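Local coordinates for OmpA family protein (Escherichia coli, PDB 5M38), which probably binds peptidoglycan as the OmpA-like domain of TagL, a component of the type VI secretion system of enteroaggregative E. coli, at residues 7-12 with 62-67. Residues are numbered along the deposited sequence; the frame is centred on the assembly and turned at random.
Sequences NSLALF and LKRAEA
Phe-12 lays one face of its ring against the side chain of Arg-64. The methylene CG of Arg-64 sits over the middle of the ring, 3.6 Å from its centroid and 14° off the ring normal, a CH-pi contact. The Arg-64 chain is extended from CG to NE (chi3 170°), which carries NE and NH2 along the ring to its CB end. The two side chains thus run antiparallel. NE of Arg-64 lies 3.7 Å from CD1 of Phe-12. Ring and guanidinium planes are only 11° apart, but the guanidinium is shifted towards the CB end of the ring. Ala-67 fills in beside the rim of the ring, level with it, its CB 3.8 Å from CE2 of Phe-12. The contact joins the loop after edge strand 4-8 to helix 54-74, in the alpha/beta fold of an OmpA-like peptidoglycan-binding domain. Phe-12 and Arg-64 are both buried here. Leu-9, the centre of an inverse gamma turn, belongs to the looser side and is partly exposed. Across this contact Leu-9 meets only the far end of Arg-64, its CD2 beside NH1. NE of Arg-64 is hydrogen-bonded to the backbone O of Lys-16, and NH2 is also hydrogen-bonded outside these segments. Val-109 of strand 108-112 touches both Leu-9 and Arg-64.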
loop_
_atom_site.group_PDB
_atom_site.type_symbol
_atom_site.label_atom_id
_atom_site.label_comp_id
_atom_site.label_asym_id
_atom_site.label_seq_id
_atom_site.Cartn_x
_atom_site.Cartn_y
_atom_site.Cartn_z
ATOM N N ASN A 7 -0.306 -2.971 5.084
ATOM C CA ASN A 7 0.752 -2.098 5.611
ATOM C C ASN A 7 0.089 -0.777 5.977
ATOM O O ASN A 7 -0.467 -0.112 5.097
ATOM C CB ASN A 7 1.829 -1.790 4.567
ATOM C CG ASN A 7 2.787 -2.885 4.184
ATOM O OD1 ASN A 7 2.785 -3.320 3.040
ATOM N ND2 ASN A 7 3.732 -3.214 5.037
ATOM N N SER A 8 0.159 -0.372 7.260
ATOM C CA SER A 8 -0.414 0.893 7.726
ATOM C C SER A 8 0.421 2.056 7.201
ATOM O O SER A 8 1.580 1.853 6.853
ATOM C CB SER A 8 -0.477 0.930 9.252
ATOM O OG SER A 8 -1.186 2.070 9.724
ATOM N N LEU A 9 -0.141 3.271 7.156
ATOM C CA LEU A 9 0.616 4.429 6.689
ATOM C C LEU A 9 1.487 5.028 7.846
ATOM O O LEU A 9 1.123 5.950 8.570
ATOM C CB LEU A 9 -0.331 5.406 5.986
ATOM C CG LEU A 9 -0.667 5.110 4.497
ATOM C CD1 LEU A 9 -0.444 3.703 4.108
ATOM C CD2 LEU A 9 -2.076 5.524 4.118
ATOM N N ALA A 10 2.570 4.284 8.108
ATOM C CA ALA A 10 3.724 4.395 9.017
ATOM C C ALA A 10 4.874 3.937 8.065
ATOM O O ALA A 10 5.790 3.183 8.421
ATOM C CB ALA A 10 3.570 3.386 10.125
ATOM N N LEU A 11 4.687 4.317 6.783
ATOM C CA LEU A 11 5.549 4.105 5.645
ATOM C C LEU A 11 5.835 5.486 5.102
ATOM O O LEU A 11 6.848 5.685 4.452
ATOM C CB LEU A 11 4.810 3.315 4.547
ATOM C CG LEU A 11 4.369 1.889 4.794
ATOM C CD1 LEU A 11 3.395 1.464 3.692
ATOM C CD2 LEU A 11 5.567 0.938 4.838
ATOM N N PHE A 12 4.926 6.439 5.369
ATOM C CA PHE A 12 4.971 7.806 4.851
ATOM C C PHE A 12 4.659 8.794 5.935
ATOM O O PHE A 12 3.980 8.450 6.904
ATOM C CB PHE A 12 3.887 7.978 3.753
ATOM C CG PHE A 12 3.864 6.906 2.694
ATOM C CD1 PHE A 12 2.992 5.824 2.794
ATOM C CD2 PHE A 12 4.727 6.962 1.603
ATOM C CE1 PHE A 12 2.982 4.818 1.811
ATOM C CE2 PHE A 12 4.710 5.957 0.622
ATOM C CZ PHE A 12 3.847 4.891 0.737
ATOM N N LEU A 62 -2.671 6.098 -5.090
ATOM C CA LEU A 62 -1.948 5.494 -6.215
ATOM C C LEU A 62 -0.445 5.764 -6.095
ATOM O O LEU A 62 0.348 4.837 -6.240
ATOM C CB LEU A 62 -2.498 5.976 -7.579
ATOM C CG LEU A 62 -1.740 5.425 -8.826
ATOM C CD1 LEU A 62 -1.780 3.909 -8.910
ATOM C CD2 LEU A 62 -2.246 6.001 -10.081
ATOM N N LYS A 63 -0.060 7.015 -5.798
ATOM C CA LYS A 63 1.322 7.436 -5.591
ATOM C C LYS A 63 2.003 6.642 -4.459
ATOM O O LYS A 63 3.200 6.346 -4.548
ATOM C CB LYS A 63 1.389 8.958 -5.304
ATOM C CG LYS A 63 1.097 9.913 -6.506
ATOM C CD LYS A 63 2.067 9.899 -7.723
ATOM C CE LYS A 63 3.271 10.801 -7.620
ATOM N NZ LYS A 63 4.099 10.704 -8.850
ATOM N N ARG A 64 1.235 6.294 -3.412
ATOM C CA ARG A 64 1.704 5.489 -2.285
ATOM C C ARG A 64 1.898 4.021 -2.658
ATOM O O ARG A 64 2.871 3.407 -2.228
ATOM C CB ARG A 64 0.772 5.650 -1.086
ATOM C CG ARG A 64 1.064 6.956 -0.370
ATOM C CD ARG A 64 0.103 7.276 0.737
ATOM N NE ARG A 64 0.615 8.409 1.510
ATOM C CZ ARG A 64 0.087 8.867 2.633
ATOM N NH1 ARG A 64 -1.025 8.324 3.112
ATOM N NH2 ARG A 64 0.640 9.875 3.274
ATOM N N ALA A 65 0.988 3.465 -3.484
ATOM C CA ALA A 65 1.047 2.106 -4.021
ATOM C C ALA A 65 2.246 1.983 -4.976
ATOM O O ALA A 65 2.934 0.960 -4.972
ATOM C CB ALA A 65 -0.244 1.782 -4.751
ATOM N N GLU A 66 2.506 3.030 -5.783
ATOM C CA GLU A 66 3.643 3.080 -6.706
ATOM C C GLU A 66 4.956 3.079 -5.919
ATOM O O GLU A 66 5.867 2.351 -6.304
ATOM C CB GLU A 66 3.561 4.312 -7.626
ATOM C CG GLU A 66 2.492 4.208 -8.696
ATOM C CD GLU A 66 2.288 5.415 -9.599
ATOM O OE1 GLU A 66 2.609 6.555 -9.187
ATOM O OE2 GLU A 66 1.771 5.214 -10.722
ATOM N N ALA A 67 5.038 3.843 -4.791
ATOM C CA ALA A 67 6.205 3.925 -3.893
ATOM C C ALA A 67 6.557 2.563 -3.314
ATOM O O ALA A 67 7.742 2.219 -3.280
ATOM C CB ALA A 67 5.955 4.913 -2.770
#